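Glycosyl hydrolase, family 8 (Clostridium perfringens, PDB 3REN) acts as an alpha-amylase, probably hydrolysing alpha-linked glucose polymers such as starch, and is built on an (alpha/alpha)6-barrel fold. Local coordinates at residues D318-G323 against K329-Y334; M25-I30 against G66-Y71; D307-Y312 against L339-A344. One frame throughout, in Å; residues are numbered along the deposited sequence.

Contact 1: residues D318-G323 against K329-Y334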
ATOM      1  N   ASP A 318      24.887 -10.894  11.290  1.00 31.31           N
ATOM      2  CA  ASP A 318      25.649 -11.720  10.324  1.00 31.69           C
ATOM      3  C   ASP A 318      24.808 -12.189   9.126  1.00 30.26           C
ATOM      4  O   ASP A 318      25.321 -12.853   8.225  1.00 30.77           O
ATOM      5  CB  ASP A 318      26.296 -12.936  11.022  1.00 32.91           C
ATOM      6  CG  ASP A 318      27.255 -12.532  12.185  1.00 36.41           C
ATOM      7  OD1 ASP A 318      28.006 -11.519  12.061  1.00 38.52           O
ATOM      8  OD2 ASP A 318      27.232 -13.231  13.237  1.00 39.85           O
ATOM      9  N   SER A 319      23.515 -11.869   9.127  1.00 27.23           N
ATOM     10  CA  SER A 319      22.666 -12.173   7.987  1.00 24.95           C
ATOM     11  C   SER A 319      22.753 -11.043   6.964  1.00 23.60           C
ATOM     12  O   SER A 319      22.662  -9.867   7.327  1.00 22.40           O
ATOM     13  CB  SER A 319      21.202 -12.290   8.404  1.00 24.59           C
ATOM     14  OG  SER A 319      20.415 -12.703   7.292  1.00 23.74           O
ATOM     15  N   VAL A 320      22.875 -11.413   5.689  1.00 22.38           N
ATOM     16  CA  VAL A 320      22.739 -10.429   4.620  1.00 20.97           C
ATOM     17  C   VAL A 320      21.379  -9.729   4.683  1.00 20.23           C
ATOM     18  O   VAL A 320      21.221  -8.628   4.128  1.00 19.90           O
ATOM     19  CB  VAL A 320      22.978 -11.033   3.223  1.00 21.83           C
ATOM     20  CG1 VAL A 320      24.384 -11.668   3.136  1.00 22.60           C
ATOM     21  CG2 VAL A 320      21.886 -12.014   2.861  1.00 21.01           C
ATOM     22  N   LEU A 321      20.421 -10.319   5.414  1.00 18.69           N
ATOM     23  CA  LEU A 321      19.075  -9.740   5.507  1.00 17.86           C
ATOM     24  C   LEU A 321      18.877  -8.905   6.740  1.00 17.90           C
ATOM     25  O   LEU A 321      17.763  -8.465   7.002  1.00 17.61           O
ATOM     26  CB  LEU A 321      17.962 -10.798   5.424  1.00 17.76           C
ATOM     27  CG  LEU A 321      17.963 -11.777   4.270  1.00 17.74           C
ATOM     28  CD1 LEU A 321      16.775 -12.744   4.389  1.00 15.90           C
ATOM     29  CD2 LEU A 321      17.996 -11.017   2.914  1.00 15.08           C
ATOM     30  N   TYR A 322      19.949  -8.692   7.500  1.00 17.65           N
ATOM     31  CA  TYR A 322      19.878  -7.846   8.685  1.00 17.28           C
ATOM     32  C   TYR A 322      19.101  -6.560   8.389  1.00 16.86           C
ATOM     33  O   TYR A 322      19.421  -5.802   7.468  1.00 16.62           O
ATOM     34  CB  TYR A 322      21.277  -7.502   9.176  1.00 16.93           C
ATOM     35  CG  TYR A 322      21.273  -6.546  10.319  1.00 20.33           C
ATOM     36  CD1 TYR A 322      20.862  -6.969  11.598  1.00 23.53           C
ATOM     37  CD2 TYR A 322      21.661  -5.219  10.148  1.00 23.49           C
ATOM     38  CE1 TYR A 322      20.832  -6.099  12.673  1.00 23.56           C
ATOM     39  CE2 TYR A 322      21.628  -4.318  11.245  1.00 25.95           C
ATOM     40  CZ  TYR A 322      21.220  -4.784  12.499  1.00 26.72           C
ATOM     41  OH  TYR A 322      21.180  -3.931  13.586  1.00 29.71           O
ATOM     42  N   GLY A 323      18.079  -6.322   9.191  1.00 16.94           N
ATOM     43  CA  GLY A 323      17.312  -5.097   9.114  1.00 16.20           C
ATOM     44  C   GLY A 323      16.016  -5.320   8.353  1.00 15.96           C
ATOM     45  O   GLY A 323      15.073  -4.549   8.511  1.00 15.67           O
ATOM     46  N   LYS A 329      16.547 -18.538   5.462  1.00 28.69           N
ATOM     47  CA  LYS A 329      17.000 -19.851   4.959  1.00 28.59           C
ATOM     48  C   LYS A 329      17.165 -19.850   3.468  1.00 27.21           C
ATOM     49  O   LYS A 329      18.038 -20.512   2.950  1.00 27.59           O
ATOM     50  CB  LYS A 329      15.998 -20.970   5.282  1.00 29.50           C
ATOM     51  CG  LYS A 329      15.592 -21.107   6.750  1.00 34.17           C
ATOM     52  CD  LYS A 329      16.346 -22.217   7.448  1.00 38.12           C
ATOM     53  CE  LYS A 329      15.440 -22.997   8.409  1.00 41.08           C
ATOM     54  NZ  LYS A 329      14.901 -22.172   9.542  1.00 42.84           N
ATOM     55  N   THR A 330      16.307 -19.120   2.773  1.00 25.40           N
ATOM     56  CA  THR A 330      16.273 -19.146   1.328  1.00 23.43           C
ATOM     57  C   THR A 330      16.577 -17.772   0.722  1.00 22.55           C
ATOM     58  O   THR A 330      16.584 -17.639  -0.494  1.00 21.78           O
ATOM     59  CB  THR A 330      14.869 -19.557   0.826  1.00 23.85           C
ATOM     60  OG1 THR A 330      13.905 -18.665   1.397  1.00 21.95           O
ATOM     61  CG2 THR A 330      14.518 -21.012   1.247  1.00 24.71           C
ATOM     62  N   ASN A 331      16.813 -16.763   1.560  1.00 20.96           N
ATOM     63  CA  ASN A 331      16.891 -15.353   1.109  1.00 20.08           C
ATOM     64  C   ASN A 331      15.693 -14.893   0.290  1.00 19.38           C
ATOM     65  O   ASN A 331      15.827 -14.093  -0.654  1.00 18.85           O
ATOM     66  CB  ASN A 331      18.190 -15.069   0.352  1.00 20.76           C
ATOM     67  CG  ASN A 331      19.371 -15.021   1.273  1.00 21.65           C
ATOM     68  OD1 ASN A 331      19.197 -14.859   2.492  1.00 22.81           O
ATOM     69  ND2 ASN A 331      20.570 -15.162   0.725  1.00 19.39           N
ATOM     70  N   SER A 332      14.521 -15.383   0.665  1.00 16.97           N
ATOM     71  CA  SER A 332      13.284 -14.963   0.015  1.00 17.01           C
ATOM     72  C   SER A 332      12.736 -13.682   0.691  1.00 15.94           C
ATOM     73  O   SER A 332      12.520 -13.658   1.885  1.00 16.12           O
ATOM     74  CB  SER A 332      12.257 -16.106   0.106  1.00 16.74           C
ATOM     75  OG  SER A 332      11.019 -15.660  -0.375  1.00 18.95           O
ATOM     76  N   VAL A 333      12.527 -12.621  -0.084  1.00 15.13           N
ATOM     77  CA  VAL A 333      12.223 -11.300   0.472  1.00 14.17           C
ATOM     78  C   VAL A 333      11.236 -10.633  -0.499  1.00 14.68           C
ATOM     79  O   VAL A 333      11.429 -10.766  -1.704  1.00 15.39           O
ATOM     80  CB  VAL A 333      13.504 -10.414   0.598  1.00 14.37           C
ATOM     81  CG1 VAL A 333      13.165  -8.942   0.933  1.00 12.11           C
ATOM     82  CG2 VAL A 333      14.465 -10.952   1.658  1.00 13.06           C
ATOM     83  N   TYR A 334      10.214  -9.958   0.018  1.00 13.80           N
ATOM     84  CA  TYR A 334       9.286  -9.177  -0.786  1.00 15.61           C
ATOM     85  C   TYR A 334       9.370  -7.702  -0.439  1.00 15.27           C
ATOM     86  O   TYR A 334       9.138  -7.331   0.711  1.00 16.33           O
ATOM     87  CB  TYR A 334       7.819  -9.690  -0.631  1.00 16.36           C
ATOM     88  CG  TYR A 334       7.638 -10.946  -1.441  1.00 21.74           C
ATOM     89  CD1 TYR A 334       8.065 -12.184  -0.960  1.00 26.58           C
ATOM     90  CD2 TYR A 334       7.141 -10.876  -2.755  1.00 28.01           C
ATOM     91  CE1 TYR A 334       7.964 -13.344  -1.757  1.00 29.84           C
ATOM     92  CE2 TYR A 334       7.028 -12.013  -3.551  1.00 30.01           C
ATOM     93  CZ  TYR A 334       7.441 -13.241  -3.043  1.00 32.65           C
ATOM     94  OH  TYR A 334       7.324 -14.361  -3.843  1.00 35.98           O
TER

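Contact 2: residues M25-I30 against G66-Y71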
HETATM    1  N   MSE A  25      17.590   0.633  10.411  1.00 13.85           N
HETATM    2  CA  MSE A  25      18.053  -0.690   9.990  1.00 13.13           C
HETATM    3  C   MSE A  25      17.308  -1.105   8.731  1.00 11.74           C
HETATM    4  O   MSE A  25      17.907  -1.673   7.786  1.00 11.13           O
HETATM    5  CB  MSE A  25      17.696  -1.712  11.087  1.00 13.24           C
HETATM    6  CG  MSE A  25      18.557  -1.654  12.363  1.00 18.02           C
HETATM    7 SE   MSE A  25      17.712  -2.826  13.802  1.00 24.59          SE
HETATM    8  CE  MSE A  25      17.622  -4.502  12.825  1.00 18.83           C
ATOM      9  N   LEU A  26      15.990  -0.863   8.745  1.00 11.07           N
ATOM     10  CA  LEU A  26      15.151  -1.287   7.654  1.00 11.70           C
ATOM     11  C   LEU A  26      15.418  -0.432   6.373  1.00 11.41           C
ATOM     12  O   LEU A  26      15.529  -0.956   5.253  1.00 11.07           O
ATOM     13  CB  LEU A  26      13.679  -1.305   8.069  1.00 11.38           C
ATOM     14  CG  LEU A  26      12.654  -1.638   6.965  1.00 12.36           C
ATOM     15  CD1 LEU A  26      12.937  -3.001   6.243  1.00 10.22           C
ATOM     16  CD2 LEU A  26      11.294  -1.657   7.595  1.00 11.37           C
ATOM     17  N   PHE A  27      15.519   0.872   6.542  1.00 11.88           N
ATOM     18  CA  PHE A  27      15.879   1.738   5.396  1.00 12.75           C
ATOM     19  C   PHE A  27      17.243   1.337   4.819  1.00 12.80           C
ATOM     20  O   PHE A  27      17.409   1.238   3.577  1.00 12.56           O
ATOM     21  CB  PHE A  27      15.914   3.217   5.798  1.00 11.97           C
ATOM     22  CG  PHE A  27      16.237   4.122   4.642  1.00 14.86           C
ATOM     23  CD1 PHE A  27      15.214   4.568   3.798  1.00 15.34           C
ATOM     24  CD2 PHE A  27      17.553   4.475   4.363  1.00 12.18           C
ATOM     25  CE1 PHE A  27      15.502   5.367   2.687  1.00 17.35           C
ATOM     26  CE2 PHE A  27      17.849   5.266   3.255  1.00 17.90           C
ATOM     27  CZ  PHE A  27      16.814   5.721   2.419  1.00 18.73           C
ATOM     28  N   ASP A  28      18.199   1.070   5.710  1.00 12.29           N
ATOM     29  CA  ASP A  28      19.548   0.619   5.284  1.00 13.51           C
ATOM     30  C   ASP A  28      19.474  -0.676   4.472  1.00 12.46           C
ATOM     31  O   ASP A  28      20.189  -0.836   3.485  1.00 13.26           O
ATOM     32  CB  ASP A  28      20.500   0.381   6.466  1.00 13.21           C
ATOM     33  CG  ASP A  28      21.066   1.695   7.081  1.00 19.25           C
ATOM     34  OD1 ASP A  28      20.842   2.814   6.536  1.00 20.40           O
ATOM     35  OD2 ASP A  28      21.706   1.587   8.168  1.00 22.66           O
ATOM     36  N   PHE A  29      18.664  -1.621   4.914  1.00 12.36           N
ATOM     37  CA  PHE A  29      18.485  -2.879   4.155  1.00 12.63           C
ATOM     38  C   PHE A  29      17.871  -2.600   2.779  1.00 12.40           C
ATOM     39  O   PHE A  29      18.345  -3.142   1.767  1.00 11.61           O
ATOM     40  CB  PHE A  29      17.579  -3.855   4.920  1.00 12.87           C
ATOM     41  CG  PHE A  29      17.175  -5.047   4.114  1.00 13.80           C
ATOM     42  CD1 PHE A  29      18.128  -6.012   3.767  1.00 12.03           C
ATOM     43  CD2 PHE A  29      15.852  -5.207   3.710  1.00 10.12           C
ATOM     44  CE1 PHE A  29      17.777  -7.119   2.997  1.00 14.90           C
ATOM     45  CE2 PHE A  29      15.484  -6.328   2.949  1.00 12.11           C
ATOM     46  CZ  PHE A  29      16.459  -7.274   2.567  1.00 10.21           C
ATOM     47  N   ILE A  30      16.816  -1.789   2.749  1.00 11.73           N
ATOM     48  CA  ILE A  30      16.137  -1.480   1.478  1.00 12.05           C
ATOM     49  C   ILE A  30      17.077  -0.720   0.546  1.00 12.61           C
ATOM     50  O   ILE A  30      17.205  -1.056  -0.623  1.00 12.72           O
ATOM     51  CB  ILE A  30      14.801  -0.660   1.652  1.00 11.49           C
ATOM     52  CG1 ILE A  30      13.696  -1.488   2.324  1.00 11.61           C
ATOM     53  CG2 ILE A  30      14.283  -0.157   0.291  1.00 10.69           C
ATOM     54  CD1 ILE A  30      12.668  -0.622   3.079  1.00 10.19           C
ATOM     55  N   GLY A  66       6.118   4.195  -5.473  1.00 10.75           N
ATOM     56  CA  GLY A  66       5.077   4.997  -4.843  1.00 10.44           C
ATOM     57  C   GLY A  66       5.172   4.929  -3.335  1.00 10.42           C
ATOM     58  O   GLY A  66       5.021   5.939  -2.668  1.00 10.52           O
ATOM     59  N   LEU A  67       5.419   3.738  -2.792  1.00 10.23           N
ATOM     60  CA  LEU A  67       5.603   3.575  -1.346  1.00 10.92           C
ATOM     61  C   LEU A  67       6.778   4.391  -0.817  1.00 10.47           C
ATOM     62  O   LEU A  67       6.677   5.042   0.212  1.00  9.87           O
ATOM     63  CB  LEU A  67       5.723   2.080  -0.954  1.00 10.72           C
ATOM     64  CG  LEU A  67       4.398   1.266  -1.066  1.00 11.79           C
ATOM     65  CD1 LEU A  67       4.618  -0.286  -0.958  1.00  9.02           C
ATOM     66  CD2 LEU A  67       3.386   1.741  -0.026  1.00  7.02           C
HETATM   67  N   MSE A  68       7.892   4.358  -1.540  1.00 10.80           N
HETATM   68  CA  MSE A  68       9.108   5.042  -1.120  1.00 11.20           C
HETATM   69  C   MSE A  68       8.916   6.570  -1.207  1.00 10.97           C
HETATM   70  O   MSE A  68       9.400   7.298  -0.355  1.00 10.97           O
HETATM   71  CB  MSE A  68      10.316   4.558  -1.953  1.00 11.46           C
HETATM   72  CG  MSE A  68      11.658   5.221  -1.572  1.00 15.15           C
HETATM   73 SE   MSE A  68      12.102   5.104   0.363  1.00 16.63          SE
HETATM   74  CE  MSE A  68      12.861   3.323   0.428  1.00 17.47           C
HETATM   75  N   MSE A  69       8.211   7.034  -2.236  1.00  9.86           N
HETATM   76  CA  MSE A  69       7.783   8.435  -2.310  1.00 10.34           C
HETATM   77  C   MSE A  69       6.917   8.863  -1.138  1.00 10.65           C
HETATM   78  O   MSE A  69       7.116   9.952  -0.606  1.00 10.44           O
HETATM   79  CB  MSE A  69       7.043   8.709  -3.620  1.00  9.53           C
HETATM   80  CG  MSE A  69       8.014   8.694  -4.863  1.00 10.96           C
HETATM   81 SE   MSE A  69       7.009   8.616  -6.591  1.00 13.12          SE
HETATM   82  CE  MSE A  69       6.224  10.378  -6.588  1.00 13.62           C
ATOM     83  N   LEU A  70       5.952   8.024  -0.734  1.00  9.88           N
ATOM     84  CA  LEU A  70       5.171   8.376   0.457  1.00 10.84           C
ATOM     85  C   LEU A  70       6.024   8.505   1.723  1.00 11.31           C
ATOM     86  O   LEU A  70       5.851   9.460   2.531  1.00 10.27           O
ATOM     87  CB  LEU A  70       4.048   7.384   0.706  1.00 10.98           C
ATOM     88  CG  LEU A  70       2.890   7.443  -0.283  1.00 12.57           C
ATOM     89  CD1 LEU A  70       1.947   6.249   0.004  1.00 14.98           C
ATOM     90  CD2 LEU A  70       2.140   8.758  -0.023  1.00 15.38           C
ATOM     91  N   TYR A  71       6.916   7.529   1.907  1.00 10.87           N
ATOM     92  CA  TYR A  71       7.868   7.577   2.998  1.00 11.57           C
ATOM     93  C   TYR A  71       8.706   8.861   2.961  1.00 11.73           C
ATOM     94  O   TYR A  71       8.918   9.498   3.998  1.00 11.18           O
ATOM     95  CB  TYR A  71       8.821   6.380   2.911  1.00 11.15           C
ATOM     96  CG  TYR A  71       9.955   6.448   3.909  1.00 12.82           C
ATOM     97  CD1 TYR A  71       9.747   6.098   5.240  1.00 12.54           C
ATOM     98  CD2 TYR A  71      11.199   6.898   3.531  1.00 10.88           C
ATOM     99  CE1 TYR A  71      10.781   6.174   6.170  1.00 14.91           C
ATOM    100  CE2 TYR A  71      12.244   6.980   4.439  1.00 13.51           C
ATOM    101  CZ  TYR A  71      12.024   6.621   5.757  1.00 15.94           C
ATOM    102  OH  TYR A  71      13.053   6.652   6.670  1.00 17.03           O
TER

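Contact 3: residues D307-Y312 against L339-A344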
ATOM      1  N   ASP A 307       5.259  -4.169  18.060  1.00 16.72           N
ATOM      2  CA  ASP A 307       5.975  -5.257  18.686  1.00 16.86           C
ATOM      3  C   ASP A 307       6.082  -6.439  17.750  1.00 15.37           C
ATOM      4  O   ASP A 307       7.129  -7.064  17.695  1.00 16.32           O
ATOM      5  CB  ASP A 307       5.336  -5.666  20.021  1.00 18.39           C
ATOM      6  CG  ASP A 307       5.674  -4.689  21.154  1.00 23.45           C
ATOM      7  OD1 ASP A 307       6.530  -3.782  20.973  1.00 29.90           O
ATOM      8  OD2 ASP A 307       5.056  -4.801  22.232  1.00 30.87           O
ATOM      9  N   LYS A 308       5.026  -6.739  16.996  1.00 14.62           N
ATOM     10  CA  LYS A 308       5.119  -7.827  16.004  1.00 13.59           C
ATOM     11  C   LYS A 308       6.138  -7.544  14.919  1.00 13.50           C
ATOM     12  O   LYS A 308       6.854  -8.454  14.497  1.00 12.72           O
ATOM     13  CB  LYS A 308       3.775  -8.150  15.339  1.00 13.63           C
ATOM     14  CG  LYS A 308       2.750  -8.670  16.284  1.00 14.95           C
ATOM     15  CD  LYS A 308       3.122 -10.050  16.758  1.00 13.26           C
ATOM     16  CE  LYS A 308       1.929 -10.713  17.467  1.00 17.30           C
ATOM     17  NZ  LYS A 308       2.338 -12.092  17.856  1.00 17.08           N
ATOM     18  N   LEU A 309       6.185  -6.297  14.452  1.00 13.11           N
ATOM     19  CA  LEU A 309       7.154  -5.919  13.426  1.00 13.43           C
ATOM     20  C   LEU A 309       8.574  -5.982  13.978  1.00 14.51           C
ATOM     21  O   LEU A 309       9.467  -6.485  13.330  1.00 14.88           O
ATOM     22  CB  LEU A 309       6.833  -4.533  12.817  1.00 13.07           C
ATOM     23  CG  LEU A 309       5.548  -4.369  11.990  1.00 11.95           C
ATOM     24  CD1 LEU A 309       5.477  -2.901  11.485  1.00 14.12           C
ATOM     25  CD2 LEU A 309       5.560  -5.322  10.795  1.00 11.09           C
ATOM     26  N   LYS A 310       8.791  -5.493  15.201  1.00 15.10           N
ATOM     27  CA  LYS A 310      10.107  -5.646  15.806  1.00 15.33           C
ATOM     28  C   LYS A 310      10.564  -7.103  15.917  1.00 16.17           C
ATOM     29  O   LYS A 310      11.745  -7.415  15.739  1.00 16.49           O
ATOM     30  CB  LYS A 310      10.111  -5.076  17.204  1.00 15.06           C
ATOM     31  CG  LYS A 310       9.798  -3.595  17.300  1.00 16.89           C
ATOM     32  CD  LYS A 310      10.413  -3.154  18.640  1.00 19.31           C
ATOM     33  CE  LYS A 310       9.513  -2.291  19.400  1.00 22.53           C
ATOM     34  NZ  LYS A 310      10.359  -1.873  20.543  1.00 20.50           N
ATOM     35  N   TYR A 311       9.626  -7.971  16.280  1.00 16.17           N
ATOM     36  CA  TYR A 311       9.891  -9.383  16.493  1.00 17.29           C
ATOM     37  C   TYR A 311      10.302 -10.073  15.207  1.00 16.90           C
ATOM     38  O   TYR A 311      11.238 -10.854  15.217  1.00 16.12           O
ATOM     39  CB  TYR A 311       8.636 -10.090  17.014  1.00 17.18           C
ATOM     40  CG  TYR A 311       8.890 -11.545  17.299  1.00 21.30           C
ATOM     41  CD1 TYR A 311       9.557 -11.942  18.469  1.00 23.55           C
ATOM     42  CD2 TYR A 311       8.455 -12.533  16.414  1.00 24.34           C
ATOM     43  CE1 TYR A 311       9.793 -13.272  18.730  1.00 25.41           C
ATOM     44  CE2 TYR A 311       8.667 -13.854  16.670  1.00 25.94           C
ATOM     45  CZ  TYR A 311       9.337 -14.219  17.825  1.00 28.47           C
ATOM     46  OH  TYR A 311       9.535 -15.549  18.068  1.00 33.90           O
ATOM     47  N   TYR A 312       9.593  -9.781  14.111  1.00 15.92           N
ATOM     48  CA  TYR A 312       9.886 -10.430  12.822  1.00 16.87           C
ATOM     49  C   TYR A 312      11.049  -9.829  12.036  1.00 16.84           C
ATOM     50  O   TYR A 312      11.601 -10.494  11.147  1.00 15.86           O
ATOM     51  CB  TYR A 312       8.618 -10.512  11.956  1.00 16.19           C
ATOM     52  CG  TYR A 312       7.719 -11.580  12.486  1.00 19.56           C
ATOM     53  CD1 TYR A 312       8.118 -12.924  12.435  1.00 22.18           C
ATOM     54  CD2 TYR A 312       6.487 -11.269  13.043  1.00 21.85           C
ATOM     55  CE1 TYR A 312       7.319 -13.938  12.951  1.00 25.68           C
ATOM     56  CE2 TYR A 312       5.673 -12.267  13.550  1.00 25.10           C
ATOM     57  CZ  TYR A 312       6.102 -13.606  13.501  1.00 26.80           C
ATOM     58  OH  TYR A 312       5.308 -14.620  14.002  1.00 30.92           O
ATOM     59  N   LEU A 339       8.646  -2.342   2.571  1.00 12.18           N
ATOM     60  CA  LEU A 339       8.234  -0.936   2.443  1.00 12.21           C
ATOM     61  C   LEU A 339       7.060  -0.558   3.357  1.00 12.61           C
ATOM     62  O   LEU A 339       7.018   0.573   3.909  1.00 10.96           O
ATOM     63  CB  LEU A 339       7.923  -0.592   0.981  1.00 11.96           C
ATOM     64  CG  LEU A 339       9.159  -0.583   0.095  1.00 10.80           C
ATOM     65  CD1 LEU A 339       8.710  -0.849  -1.379  1.00  9.43           C
ATOM     66  CD2 LEU A 339       9.963   0.776   0.298  1.00 10.83           C
ATOM     67  N   ASN A 340       6.103  -1.477   3.515  1.00 11.24           N
ATOM     68  CA  ASN A 340       4.962  -1.196   4.397  1.00 11.88           C
ATOM     69  C   ASN A 340       5.462  -1.101   5.842  1.00 11.47           C
ATOM     70  O   ASN A 340       5.085  -0.177   6.573  1.00 10.75           O
ATOM     71  CB  ASN A 340       3.857  -2.252   4.240  1.00 11.92           C
ATOM     72  CG  ASN A 340       2.988  -2.007   3.010  1.00 14.67           C
ATOM     73  OD1 ASN A 340       2.697  -0.859   2.678  1.00 18.28           O
ATOM     74  ND2 ASN A 340       2.576  -3.076   2.333  1.00 16.61           N
ATOM     75  N   ALA A 341       6.380  -1.999   6.210  1.00 10.43           N
ATOM     76  CA  ALA A 341       7.016  -1.955   7.544  1.00 11.30           C
ATOM     77  C   ALA A 341       7.767  -0.643   7.765  1.00 10.34           C
ATOM     78  O   ALA A 341       7.775  -0.113   8.868  1.00 12.73           O
ATOM     79  CB  ALA A 341       7.985  -3.133   7.725  1.00  9.23           C
ATOM     80  N   LEU A 342       8.408  -0.130   6.718  1.00 10.90           N
ATOM     81  CA  LEU A 342       9.127   1.140   6.836  1.00 11.00           C
ATOM     82  C   LEU A 342       8.166   2.282   7.140  1.00 11.48           C
ATOM     83  O   LEU A 342       8.411   3.083   8.040  1.00 12.21           O
ATOM     84  CB  LEU A 342      10.008   1.379   5.584  1.00 11.28           C
ATOM     85  CG  LEU A 342      10.865   2.630   5.570  1.00 11.06           C
ATOM     86  CD1 LEU A 342      12.014   2.507   6.561  1.00  9.62           C
ATOM     87  CD2 LEU A 342      11.380   2.899   4.146  1.00 13.46           C
ATOM     88  N   LEU A 343       7.035   2.339   6.436  1.00 11.19           N
ATOM     89  CA  LEU A 343       5.972   3.283   6.791  1.00 11.40           C
ATOM     90  C   LEU A 343       5.472   3.183   8.245  1.00 11.23           C
ATOM     91  O   LEU A 343       5.234   4.218   8.884  1.00 10.81           O
ATOM     92  CB  LEU A 343       4.790   3.201   5.807  1.00 10.96           C
ATOM     93  CG  LEU A 343       5.183   3.601   4.370  1.00 13.97           C
ATOM     94  CD1 LEU A 343       4.114   3.284   3.359  1.00 13.20           C
ATOM     95  CD2 LEU A 343       5.529   5.129   4.239  1.00 12.63           C
ATOM     96  N   ALA A 344       5.272   1.955   8.759  1.00 10.70           N
ATOM     97  CA  ALA A 344       4.869   1.782  10.191  1.00 10.81           C
ATOM     98  C   ALA A 344       5.994   2.193  11.158  1.00 10.72           C
ATOM     99  O   ALA A 344       5.736   2.906  12.129  1.00 11.23           O
ATOM    100  CB  ALA A 344       4.445   0.342  10.463  1.00 10.62           C
TER

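Contact 1: residues D318-G323 against K329-Y334
Leu-321 meets Asn-331 and Val-333, and Val-320 meets Asn-331, where the loop between helices 299-312 and 335-346 of the (alpha/alpha)6 barrel doubles back on itself. Ser-319 to Tyr-322 form a type I beta turn, closed by the bond from Tyr-322 N to Ser-319 O (3.0 Å), with Val-320 and Leu-321 at its two central positions. On the other arm Asn-331 and Ser-332 form a G1 beta bulge opposite Asp-327. Asn-331 has left-handed backbone angles (phi 52°, psi 36°), which asparagine adopts more readily than most residues other than glycine.

The apolar part is buried and joins two branched side chains. Leu-321 and Val-333 lie alongside, pointing opposite ways, both packing through hydrocarbon on Phe-29 of helix 21-33. Leu-321 CG stands anti to the carbonyl carbon (chi1 -52°), which brings its two methyls up to Asn-331 and Val-333.

The mixed part involves the amide of Asn-331. Its OD1 rests beside Leu-321 CD1 at 3.7 Å, a van der Waals contact. Val-320, more exposed, comes in roughly perpendicular to this side chain, its CG2 3.9 Å from Asn-331 OD1. Deeper in, Val-333 CG2 lies 3.7 Å from Leu-321 CD2.

Contact 2: residues M25-I30 against G66-Y71
Phe-27 and Ile-30 of helix 21-33 reach Met-68 and Tyr-71 of helix 62-74 in a buried, side-chain-only contact between two helices of the (alpha/alpha)6 barrel. The short helical segments run roughly antiparallel, at 141°, with axes 13.8 Å apart at closest approach. Such a separation is too wide for small residues to span, and long or aromatic side chains suit it. On each helix the touching residues are three apart, so they share one face.

The aromatic pair is a near-parallel one. Phe-27 and Tyr-71 have planes 23° apart, but the rings are slid so far past each other that they barely overlap, with centroids 5.9 Å apart. Their closest carbons are Phe-27 CD1 and Tyr-71 CE2, at 3.9 Å.

Met-68, present as selenomethionine, makes a Met-aromatic contact, its SE lying at the edge of the Phe-27 ring, 5.4 Å from the centroid. Its chain leaves the helix with CG anti to the backbone N (chi1 -180°), then bends at both later torsions. The flexible unbranched chain thereby sets Met-68 CE 4.0 Å from Phe-27 CE1 and 3.8 Å from Ile-30 CG2.

Tyrosine adds polarity at the end of an otherwise apolar ring: Tyr-71 OH is hydrogen-bonded to Glu-23 OE2, a second tie to helix 21-33. Around the contact, helix 78-89 supplies Leu-80 against Phe-27 and His-84 against Met-68, while Leu-342 of helix 335-346 packs on Tyr-71.

Contact 3: residues D307-Y312 against L339-A344
Leu-309 extends from helix 299-312 to Ala-341 and Ala-344 of helix 335-346, two alanines three residues apart that form a low apolar surface on one side of their helix. The tight part of this barrel packing is one methyl against another, Leu-309 CD1 to Ala-344 CB at 3.6 Å. Leu-309 CG stands anti to the carbonyl carbon (chi1 -66°), and chi2 near -179° sets CD1 anti to CA, pointing it at the second helix. Toward Ala-341 the fit is slacker: Leu-309 CD1 is 4.3 Å from its CA, and Leu-309 CD2 is 4.5 Å from its CB. Because alanine projects so little, the backbones come close, with the CA atoms of Leu-309 and Ala-341 separated by 7.1 Å. Tyr-286 and Ser-287 of helix 283-296 also touch Leu-309, and Phe-325 packs on Ala-341.

Away from this interface, segment 307-312 is polar and more open. Asp-307 and Tyr-311 are exposed, and Lys-310 NZ is hydrogen-bonded to Tyr-348 OH. Tyr-311 brings CD2 over the centre of the Tyr-312 ring, 3.7 Å above its plane.

The side chains that meet across the contact are all hydrocarbon. The helices are therefore held here by shape and by exclusion of water, without directional bonds, and a branched leucine opposite alanine methyls supplies the complementary shapes.

Helix 21-33 touches all three contacts, largely through Leu-26: its CD1 lies 3.5 Å from Gly-323 O of contact 1, and its CD2 lies 3.6 Å from Ala-341 CB of contact 3. Tyr-71 CE1 against Leu-342 CG, 3.6 Å, is a second link between contacts 2 and 3, whose centres are about 12 Å apart. The centre of contact 1 is about 16 Å from that of contact 2 and about 15 Å from that of contact 3, whose nearest atoms stay about 5 Å away. The side chain of Val-320 is about 6 Å from a bound magnesium ion; that of Tyr-71 comes within about 3 Å of a 1,2-ethanediol, probably picked up during crystallisation.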